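Local atomic coordinates of Non-ribosomal peptide synthetase (Methanobrevibacter ruminantium, PDB entry 6VTJ), a protein that probably carries a phosphopantetheine-tethered peptide on its carrier domain and releases it by reduction through its reductase domain, as the last part of a nonribosomal peptide synthetase. Residues N320-Y325 with N337-N342; V361-I366 with H392-R397; G328-N333 with D482-F487. All blocks are in the same frame, centred on the assembly; numbering follows the deposited sequence.

Contact 1 of 3, residues N320-Y325 with N337-N342. With PNS (4'-phosphopantetheine), chain B.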
loop_
_atom_site.group_PDB
_atom_site.type_symbol
_atom_site.label_atom_id
_atom_site.label_comp_id
_atom_site.label_asym_id
_atom_site.label_seq_id
_atom_site.Cartn_x
_atom_site.Cartn_y
_atom_site.Cartn_z
ATOM N N ASN A 320 4.905 3.689 -4.972
ATOM C CA ASN A 320 5.574 4.075 -3.726
ATOM C C ASN A 320 5.173 5.513 -3.395
ATOM O O ASN A 320 5.795 6.475 -3.857
ATOM C CB ASN A 320 7.084 3.915 -3.894
ATOM C CG ASN A 320 7.883 4.289 -2.641
ATOM O OD1 ASN A 320 7.430 4.119 -1.508
ATOM N ND2 ASN A 320 9.092 4.781 -2.855
ATOM N N LEU A 321 4.135 5.658 -2.559
ATOM C CA LEU A 321 3.519 6.952 -2.269
ATOM C C LEU A 321 4.416 7.766 -1.340
ATOM O O LEU A 321 4.513 7.468 -0.142
ATOM C CB LEU A 321 2.138 6.756 -1.648
ATOM C CG LEU A 321 1.113 6.030 -2.518
ATOM C CD1 LEU A 321 -0.234 6.026 -1.840
ATOM C CD2 LEU A 321 1.006 6.665 -3.902
ATOM N N MET A 322 4.997 8.840 -1.863
ATOM C CA MET A 322 6.027 9.598 -1.159
ATOM C C MET A 322 5.600 11.054 -0.951
ATOM O O MET A 322 4.531 11.494 -1.385
ATOM C CB MET A 322 7.352 9.508 -1.925
ATOM C CG MET A 322 8.054 8.158 -1.701
ATOM S SD MET A 322 8.706 8.015 -0.023
ATOM C CE MET A 322 7.646 6.796 0.803
ATOM N N SER A 323 6.479 11.802 -0.293
ATOM C CA SER A 323 6.184 13.158 0.159
ATOM C C SER A 323 5.910 14.105 -1.002
ATOM O O SER A 323 6.391 13.910 -2.127
ATOM C CB SER A 323 7.358 13.696 0.976
ATOM O OG SER A 323 7.835 12.682 1.826
ATOM N N ARG A 324 5.146 15.158 -0.697
ATOM C CA ARG A 324 4.801 16.173 -1.689
ATOM C C ARG A 324 6.041 16.694 -2.393
ATOM O O ARG A 324 7.086 16.931 -1.771
ATOM C CB ARG A 324 4.060 17.350 -1.049
ATOM C CG ARG A 324 2.647 17.026 -0.628
ATOM C CD ARG A 324 1.787 18.266 -0.512
ATOM N NE ARG A 324 2.171 19.141 0.601
ATOM C CZ ARG A 324 1.457 19.299 1.714
ATOM N NH1 ARG A 324 0.333 18.617 1.876
ATOM N NH2 ARG A 324 1.867 20.130 2.673
ATOM N N TYR A 325 5.908 16.865 -3.704
ATOM C CA TYR A 325 6.960 17.503 -4.484
ATOM C C TYR A 325 7.166 18.954 -4.061
ATOM O O TYR A 325 8.308 19.440 -3.998
ATOM C CB TYR A 325 6.612 17.428 -5.970
ATOM C CG TYR A 325 7.689 18.001 -6.858
ATOM C CD1 TYR A 325 8.896 17.332 -7.030
ATOM C CD2 TYR A 325 7.511 19.210 -7.521
ATOM C CE1 TYR A 325 9.905 17.858 -7.852
ATOM C CE2 TYR A 325 8.509 19.741 -8.348
ATOM C CZ TYR A 325 9.694 19.062 -8.512
ATOM O OH TYR A 325 10.678 19.581 -9.332
ATOM N N ASN A 337 5.912 3.753 7.293
ATOM C CA ASN A 337 6.216 3.451 5.898
ATOM C C ASN A 337 7.380 2.470 5.782
ATOM O O ASN A 337 8.465 2.731 6.310
ATOM C CB ASN A 337 6.565 4.736 5.144
ATOM C CG ASN A 337 6.664 4.507 3.669
ATOM O OD1 ASN A 337 7.755 4.263 3.135
ATOM N ND2 ASN A 337 5.514 4.536 2.987
ATOM N N ALA A 338 7.186 1.386 5.013
ATOM C CA ALA A 338 8.208 0.343 4.918
ATOM C C ALA A 338 9.419 0.784 4.096
ATOM O O ALA A 338 10.565 0.487 4.466
ATOM C CB ALA A 338 7.602 -0.940 4.340
ATOM N N PHE A 339 9.199 1.477 2.978
ATOM C CA PHE A 339 10.321 1.974 2.181
ATOM C C PHE A 339 11.210 2.905 3.004
ATOM O O PHE A 339 12.444 2.772 3.013
ATOM C CB PHE A 339 9.779 2.685 0.935
ATOM C CG PHE A 339 10.806 3.478 0.171
ATOM C CD1 PHE A 339 11.715 2.849 -0.654
ATOM C CD2 PHE A 339 10.847 4.857 0.266
ATOM C CE1 PHE A 339 12.652 3.586 -1.360
ATOM C CE2 PHE A 339 11.776 5.581 -0.432
ATOM C CZ PHE A 339 12.674 4.942 -1.255
ATOM N N LEU A 340 10.598 3.847 3.721
ATOM C CA LEU A 340 11.397 4.768 4.521
ATOM C C LEU A 340 12.053 4.061 5.701
ATOM O O LEU A 340 13.165 4.411 6.065
ATOM C CB LEU A 340 10.544 5.949 4.997
ATOM C CG LEU A 340 10.152 6.948 3.895
ATOM C CD1 LEU A 340 9.122 7.932 4.392
ATOM C CD2 LEU A 340 11.328 7.691 3.335
ATOM N N ASN A 341 11.407 3.064 6.310
ATOM C CA ASN A 341 12.050 2.394 7.443
ATOM C C ASN A 341 13.232 1.552 6.990
ATOM O O ASN A 341 14.214 1.399 7.727
ATOM C CB ASN A 341 11.038 1.520 8.205
ATOM C CG ASN A 341 10.117 2.333 9.101
ATOM O OD1 ASN A 341 10.496 3.386 9.623
ATOM N ND2 ASN A 341 8.896 1.853 9.276
ATOM N N ASN A 342 13.147 0.992 5.784
ATOM C CA ASN A 342 14.290 0.320 5.187
ATOM C C ASN A 342 15.450 1.295 5.002
ATOM O O ASN A 342 16.599 0.988 5.364
ATOM C CB ASN A 342 13.859 -0.316 3.863
ATOM C CG ASN A 342 15.029 -0.652 2.966
ATOM O OD1 ASN A 342 15.636 -1.724 3.093
HETATM O O23 PNS B . 0.090 -3.741 13.082
HETATM P P24 PNS B . 1.464 -3.280 13.246
HETATM O O26 PNS B . 1.655 -1.978 13.821
HETATM O O27 PNS B . 1.974 -3.091 11.810
HETATM C C28 PNS B . 3.333 -2.990 11.501
HETATM C C29 PNS B . 3.614 -3.152 10.017
HETATM C C30 PNS B . 5.084 -2.935 9.794
HETATM C C31 PNS B . 3.275 -4.568 9.586
HETATM C C32 PNS B . 2.819 -2.087 9.233
HETATM O O33 PNS B . 2.994 -0.848 9.862
HETATM C C34 PNS B . 3.193 -2.019 7.763
HETATM O O35 PNS B . 2.958 -2.961 7.074
HETATM N N36 PNS B . 3.766 -0.911 7.294
HETATM C C37 PNS B . 4.127 -0.665 5.936
HETATM C C38 PNS B . 3.020 -0.058 5.107
HETATM C C39 PNS B . 3.514 0.448 3.792
HETATM O O40 PNS B . 4.555 1.004 3.687
HETATM N N41 PNS B . 2.719 0.246 2.792
HETATM O O HOH W 1 5.536 3.353 0.194
#
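Met322, Phe339 and Asn320 carry this contact. Phe339 points its ring at the strand end, and the amide nitrogen of Asn320 sits over one face. Asn320 ND2 lies 3.5 Å above the plane of the Phe339 ring, over its centre. The amide and ring planes are 71° apart, so the amide stands up from the ring and does not stack on it. CG of Asn320 is anti to its backbone N, which carries the amide across to the helix. Met322 meets the same ring obliquely, in a Met-aromatic contact with SD 3.8 Å from Phe339 CD2. Its chain bends at chi2 and again at chi3 (109°), and this last torsion places the methyl CE. That methyl lies 3.4 Å from Asn337 OD1 and 4.0 Å from Leu340 CG. The contact joins the C-terminal end of strand 313-322, in the Rossmann-like sheet of the reductase domain, to the first turn of helix 338-349. Asn337 is the N-cap of that helix. Its OD1 accepts from Leu340 N at 2.9 Å, in the carbonyl plane and on a lone pair. Its ND2 gives a hydrogen bond to water 1 at 3.0 Å. Both ends of the amide are thus held, which fixes its rotation. Water 1 in turn donates to Asn320 OD1 at 2.7 Å, so a single water bridges the two asparagines. One residue on, Ala338 N donates an almost straight bond (173°) to O40 of the phosphopantetheine at 3.0 Å.

Contact 2 of 3, residues V361-I366 with H392-R397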
loop_
_atom_site.group_PDB
_atom_site.type_symbol
_atom_site.label_atom_id
_atom_site.label_comp_id
_atom_site.label_asym_id
_atom_site.label_seq_id
_atom_site.Cartn_x
_atom_site.Cartn_y
_atom_site.Cartn_z
ATOM N N VAL A 361 13.504 2.450 -7.542
ATOM C CA VAL A 361 12.176 2.720 -7.017
ATOM C C VAL A 361 11.600 3.938 -7.715
ATOM O O VAL A 361 12.329 4.844 -8.132
ATOM C CB VAL A 361 12.200 2.920 -5.486
ATOM C CG1 VAL A 361 12.655 4.347 -5.139
ATOM C CG2 VAL A 361 10.835 2.635 -4.927
ATOM N N ASP A 362 10.275 3.930 -7.869
ATOM C CA ASP A 362 9.517 5.138 -8.150
ATOM C C ASP A 362 9.361 5.956 -6.877
ATOM O O ASP A 362 9.132 5.409 -5.791
ATOM C CB ASP A 362 8.137 4.783 -8.696
ATOM C CG ASP A 362 7.258 4.091 -7.655
ATOM O OD1 ASP A 362 7.563 2.934 -7.272
ATOM O OD2 ASP A 362 6.263 4.702 -7.219
ATOM N N MET A 363 9.524 7.263 -7.000
ATOM C CA MET A 363 9.155 8.185 -5.929
ATOM C C MET A 363 7.925 8.934 -6.433
ATOM O O MET A 363 8.020 9.976 -7.087
ATOM C CB MET A 363 10.298 9.099 -5.558
ATOM C CG MET A 363 11.569 8.320 -5.213
ATOM S SD MET A 363 11.544 7.572 -3.577
ATOM C CE MET A 363 11.667 9.029 -2.535
ATOM N N SER A 364 6.760 8.371 -6.143
ATOM C CA SER A 364 5.495 8.920 -6.626
ATOM C C SER A 364 5.029 9.979 -5.635
ATOM O O SER A 364 4.378 9.673 -4.635
ATOM C CB SER A 364 4.478 7.798 -6.791
ATOM O OG SER A 364 4.903 6.881 -7.793
ATOM N N GLN A 365 5.376 11.240 -5.923
ATOM C CA GLN A 365 5.049 12.355 -5.039
ATOM C C GLN A 365 3.535 12.507 -4.910
ATOM O O GLN A 365 2.823 12.618 -5.918
ATOM C CB GLN A 365 5.674 13.641 -5.582
ATOM C CG GLN A 365 7.202 13.537 -5.855
ATOM C CD GLN A 365 7.544 13.217 -7.315
ATOM O OE1 GLN A 365 6.698 12.747 -8.080
ATOM N NE2 GLN A 365 8.785 13.505 -7.711
ATOM N N ILE A 366 3.051 12.539 -3.659
ATOM C CA ILE A 366 1.623 12.359 -3.367
ATOM C C ILE A 366 0.757 13.427 -4.037
ATOM O O ILE A 366 -0.405 13.155 -4.410
ATOM C CB ILE A 366 1.400 12.315 -1.839
ATOM C CG1 ILE A 366 0.017 11.765 -1.484
ATOM C CG2 ILE A 366 1.518 13.690 -1.256
ATOM C CD1 ILE A 366 -0.225 10.332 -1.845
ATOM N N HIS A 392 10.306 8.132 -13.674
ATOM C CA HIS A 392 11.737 8.434 -13.545
ATOM C C HIS A 392 12.289 7.765 -12.281
ATOM O O HIS A 392 12.489 8.395 -11.234
ATOM C CB HIS A 392 11.946 9.948 -13.547
ATOM C CG HIS A 392 11.319 10.630 -14.718
ATOM N ND1 HIS A 392 10.234 11.479 -14.600
ATOM C CD2 HIS A 392 11.597 10.560 -16.043
ATOM C CE1 HIS A 392 9.883 11.912 -15.798
ATOM N NE2 HIS A 392 10.693 11.368 -16.691
ATOM N N TYR A 393 12.541 6.457 -12.388
ATOM C CA TYR A 393 13.014 5.671 -11.250
ATOM C C TYR A 393 14.400 6.133 -10.817
ATOM O O TYR A 393 15.231 6.520 -11.643
ATOM C CB TYR A 393 13.098 4.182 -11.588
ATOM C CG TYR A 393 11.802 3.494 -11.973
ATOM C CD1 TYR A 393 10.567 4.105 -11.790
ATOM C CD2 TYR A 393 11.828 2.221 -12.526
ATOM C CE1 TYR A 393 9.393 3.464 -12.156
ATOM C CE2 TYR A 393 10.670 1.568 -12.889
ATOM C CZ TYR A 393 9.453 2.191 -12.702
ATOM O OH TYR A 393 8.307 1.529 -13.047
ATOM N N ILE A 394 14.638 6.086 -9.503
ATOM C CA ILE A 394 15.942 6.351 -8.922
ATOM C C ILE A 394 16.419 5.072 -8.241
ATOM O O ILE A 394 15.666 4.110 -8.080
ATOM C CB ILE A 394 15.921 7.537 -7.933
ATOM C CG1 ILE A 394 14.979 7.288 -6.767
ATOM C CG2 ILE A 394 15.491 8.799 -8.625
ATOM C CD1 ILE A 394 15.035 8.405 -5.735
ATOM N N SER A 395 17.689 5.058 -7.853
ATOM C CA SER A 395 18.226 3.928 -7.109
ATOM C C SER A 395 18.520 4.349 -5.678
ATOM O O SER A 395 18.398 5.515 -5.315
ATOM C CB SER A 395 19.484 3.380 -7.778
ATOM O OG SER A 395 20.576 4.216 -7.487
ATOM N N HIS A 396 18.919 3.373 -4.857
ATOM C CA HIS A 396 19.266 3.695 -3.484
ATOM C C HIS A 396 20.608 4.401 -3.385
ATOM O O HIS A 396 20.900 4.983 -2.340
ATOM C CB HIS A 396 19.243 2.438 -2.621
ATOM C CG HIS A 396 17.857 2.023 -2.233
ATOM N ND1 HIS A 396 16.985 1.423 -3.118
ATOM C CD2 HIS A 396 17.174 2.160 -1.072
ATOM C CE1 HIS A 396 15.836 1.185 -2.513
ATOM N NE2 HIS A 396 15.920 1.629 -1.272
ATOM N N ARG A 397 21.402 4.400 -4.454
ATOM C CA ARG A 397 22.565 5.276 -4.490
ATOM C C ARG A 397 22.130 6.728 -4.593
ATOM O O ARG A 397 22.726 7.604 -3.959
ATOM C CB ARG A 397 23.483 4.905 -5.658
ATOM C CG ARG A 397 24.009 3.479 -5.615
ATOM C CD ARG A 397 24.950 3.190 -6.789
ATOM N NE ARG A 397 25.492 1.848 -6.679
ATOM C CZ ARG A 397 24.921 0.769 -7.204
ATOM N NH1 ARG A 397 23.795 0.877 -7.907
ATOM N NH2 ARG A 397 25.474 -0.422 -7.022
HETATM O O HOH W 2 10.424 8.162 -9.370
#
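Val361 and Ile394 form an antiparallel hydrogen-bonded pair. Val361 N donates to Ile394 O at 2.8 Å. Ile394 N donates back to Val361 O at 3.0 Å. The same Val361 oxygen takes a CA-H...O contact from Tyr393 CA at 3.3 Å. Water continues the link where the strands part. Water 2 accepts from Met363 N at 2.7 Å and donates to His392 O at 2.8 Å. The apolar contacts centre on Ile394. Its side chain lies beside that of Val361, pointing the same way, with the two CG1 atoms 4.1 Å apart. CG1 of Ile394 sits between its backbone N and carbonyl carbon (chi1 60°). From there CD1 runs on anti to CA (chi2 176°) and packs 3.5 Å from Met363 CG. The Met363 and Ile394 side chains cross at about a right angle. Leu477 of helix 474-485 touches both of them. An alanine in place of Ile394 would probably open a gap beside Met363 CG and Val361 CG1 and let the Met363 chain turn more freely. Tyr393 adds a more exposed contact, its CE1 lying 3.9 Å from Asp362 CB. Ser395 is the N-cap of helix 396-403, where its OG accepts a weak bond from Arg397 N. The whole is a short antiparallel bridge added to the otherwise parallel, Rossmann-like sheet: strand 394-395 pairs with one end of strand 360-365 and passes straight into a helix.

Contact 3 of 3, residues G328-N333 with D482-F487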
loop_
_atom_site.group_PDB
_atom_site.type_symbol
_atom_site.label_atom_id
_atom_site.label_comp_id
_atom_site.label_asym_id
_atom_site.label_seq_id
_atom_site.Cartn_x
_atom_site.Cartn_y
_atom_site.Cartn_z
ATOM N N GLY A 328 7.765 18.709 0.450
ATOM C CA GLY A 328 8.354 17.585 1.162
ATOM C C GLY A 328 7.519 17.004 2.280
ATOM O O GLY A 328 8.026 16.163 3.038
ATOM N N VAL A 329 6.258 17.400 2.406
ATOM C CA VAL A 329 5.442 16.949 3.528
ATOM C C VAL A 329 5.000 15.519 3.268
ATOM O O VAL A 329 4.481 15.205 2.190
ATOM C CB VAL A 329 4.236 17.880 3.745
ATOM C CG1 VAL A 329 3.190 17.210 4.623
ATOM C CG2 VAL A 329 4.688 19.170 4.377
ATOM N N PHE A 330 5.179 14.661 4.273
ATOM C CA PHE A 330 4.831 13.253 4.256
ATOM C C PHE A 330 3.587 13.024 5.115
ATOM O O PHE A 330 2.989 13.967 5.638
ATOM C CB PHE A 330 6.036 12.431 4.729
ATOM C CG PHE A 330 5.901 10.959 4.464
ATOM C CD1 PHE A 330 5.524 10.499 3.206
ATOM C CD2 PHE A 330 6.111 10.040 5.482
ATOM C CE1 PHE A 330 5.387 9.147 2.959
ATOM C CE2 PHE A 330 5.958 8.679 5.260
ATOM C CZ PHE A 330 5.605 8.226 3.981
ATOM N N GLN A 331 3.201 11.763 5.288
ATOM C CA GLN A 331 1.949 11.466 5.976
ATOM C C GLN A 331 2.056 11.757 7.481
ATOM O O GLN A 331 3.144 11.816 8.055
ATOM C CB GLN A 331 1.537 10.006 5.733
ATOM C CG GLN A 331 2.397 8.980 6.418
ATOM C CD GLN A 331 2.365 7.638 5.715
ATOM O OE1 GLN A 331 2.004 7.540 4.542
ATOM N NE2 GLN A 331 2.756 6.594 6.428
ATOM N N LYS A 332 0.893 11.958 8.119
ATOM C CA LYS A 332 0.878 12.174 9.566
ATOM C C LYS A 332 1.569 11.034 10.312
ATOM O O LYS A 332 2.384 11.277 11.207
ATOM C CB LYS A 332 -0.552 12.348 10.066
ATOM N N ASN A 333 1.284 9.788 9.947
ATOM C CA ASN A 333 1.932 8.638 10.588
ATOM C C ASN A 333 3.200 8.245 9.829
ATOM O O ASN A 333 3.319 7.146 9.285
ATOM C CB ASN A 333 0.959 7.468 10.687
ATOM C CG ASN A 333 -0.208 7.763 11.614
ATOM O OD1 ASN A 333 -0.167 8.720 12.392
ATOM N ND2 ASN A 333 -1.252 6.939 11.544
ATOM N N ASP A 482 14.418 16.784 4.733
ATOM C CA ASP A 482 14.343 17.882 5.692
ATOM C C ASP A 482 13.098 17.719 6.538
ATOM O O ASP A 482 13.142 17.839 7.773
ATOM C CB ASP A 482 14.315 19.233 4.987
ATOM C CG ASP A 482 15.677 19.667 4.472
ATOM O OD1 ASP A 482 16.684 18.961 4.684
ATOM O OD2 ASP A 482 15.729 20.736 3.832
ATOM N N TYR A 483 11.996 17.343 5.887
ATOM C CA TYR A 483 10.755 17.213 6.628
ATOM C C TYR A 483 10.908 16.147 7.701
ATOM O O TYR A 483 10.622 16.385 8.885
ATOM C CB TYR A 483 9.607 16.897 5.671
ATOM C CG TYR A 483 8.304 16.714 6.374
ATOM C CD1 TYR A 483 7.569 17.811 6.797
ATOM C CD2 TYR A 483 7.803 15.443 6.635
ATOM C CE1 TYR A 483 6.365 17.649 7.456
ATOM C CE2 TYR A 483 6.601 15.271 7.305
ATOM C CZ TYR A 483 5.891 16.386 7.710
ATOM O OH TYR A 483 4.693 16.227 8.364
ATOM N N LEU A 484 11.436 14.984 7.320
ATOM C CA LEU A 484 11.532 13.917 8.304
ATOM C C LEU A 484 12.538 14.282 9.383
ATOM O O LEU A 484 12.385 13.889 10.541
ATOM C CB LEU A 484 11.905 12.602 7.633
ATOM C CG LEU A 484 10.904 12.039 6.629
ATOM C CD1 LEU A 484 11.600 10.965 5.813
ATOM C CD2 LEU A 484 9.661 11.495 7.305
ATOM N N ASN A 485 13.534 15.091 9.040
ATOM C CA ASN A 485 14.507 15.447 10.055
ATOM C C ASN A 485 13.896 16.366 11.099
ATOM O O ASN A 485 14.353 16.379 12.242
ATOM C CB ASN A 485 15.722 16.082 9.403
ATOM C CG ASN A 485 16.732 15.052 8.975
ATOM O OD1 ASN A 485 16.732 13.920 9.475
ATOM N ND2 ASN A 485 17.604 15.431 8.051
ATOM N N LYS A 486 12.851 17.115 10.732
ATOM C CA LYS A 486 12.121 17.881 11.742
ATOM C C LYS A 486 11.567 16.994 12.862
ATOM O O LYS A 486 11.300 17.488 13.966
ATOM C CB LYS A 486 10.967 18.662 11.106
ATOM C CG LYS A 486 11.393 19.879 10.285
ATOM C CD LYS A 486 10.233 20.857 10.112
ATOM N N PHE A 487 11.373 15.702 12.611
ATOM C CA PHE A 487 10.900 14.792 13.643
ATOM C C PHE A 487 12.021 13.937 14.221
ATOM O O PHE A 487 11.746 12.997 14.974
ATOM C CB PHE A 487 9.774 13.922 13.082
ATOM C CG PHE A 487 8.588 14.723 12.640
ATOM C CD1 PHE A 487 8.545 15.283 11.376
ATOM C CD2 PHE A 487 7.537 14.959 13.509
ATOM C CE1 PHE A 487 7.467 16.040 10.978
ATOM C CE2 PHE A 487 6.449 15.711 13.108
ATOM C CZ PHE A 487 6.420 16.253 11.839
HETATM O O HOH W 3 4.182 14.000 9.408
#
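Gln331 O and Tyr483 OH share water 3, which donates to Gln331 O at 2.8 Å. The same water lies in the plane of the Tyr483 ring, at its edge, and 2.5 Å from Tyr483 OH. The ring itself is packed on both faces. Over its centre on one side is Val329 CA, 3.9 Å above the plane and only 7° off the ring normal, a clear CH-pi contact. Phe330 N lies over this same face, 3.4 Å from Tyr483 CE2. On the opposite face is Phe487 CE1, 3.6 Å above the plane and offset toward the rim. Tyr483 CG is anti to its backbone N (chi1 178°), and the ring extends from the helix across the loop backbone. The contact places the C-terminal part of helix 474-485 on the long loop that joins strand 313-322 to helix 338-349. This loop leads to Thr336, Asn337 and Ala338 of the phosphopantetheine pocket. At the near end of the ring, Gly328 O is 3.2 Å from Tyr483 CB. Gly328 has a positive phi (79°), a backbone angle that glycine adopts more easily than other residues. The valine methyls lie on the Val329 CA side of the phenol: CG2 of Val329 is 3.8 Å from Tyr483 CE1, and CG1 lies nearer the hydroxyl end. Leu484, next on the helix, touches Phe330, with Leu484 CD2 4.2 Å from Phe330 CD2. Phe330 also meets Phe137 edge-to-face. Within the loop, Gln331 NE2 donates to Asn333 O, from above the carbonyl plane.

Contact 1 lies between the other two, its centre 9 Å from that of contact 2 and 10 Å from that of contact 3. Contacts 1 and 2 share the sheet: Asn320 N probably donates to Asp362 OD2 (2.8 Å), and Ile366 N to Met322 O (2.9 Å). Contacts 1 and 3 meet through the loop: Arg324 N is 3.0 Å from Val329 O, and Leu340 CD1 packs 3.4 Å from Phe330 CE2. Contacts 2 and 3 do not touch, but helix 474-485, one side of contact 3, also touches Met363 and Ile394. The phosphopantetheine is bound at contact 1. The side chain of Phe330 is about 7 Å from the phosphopantetheine (PNS). The side chain of Val361 is about 11 Å from it.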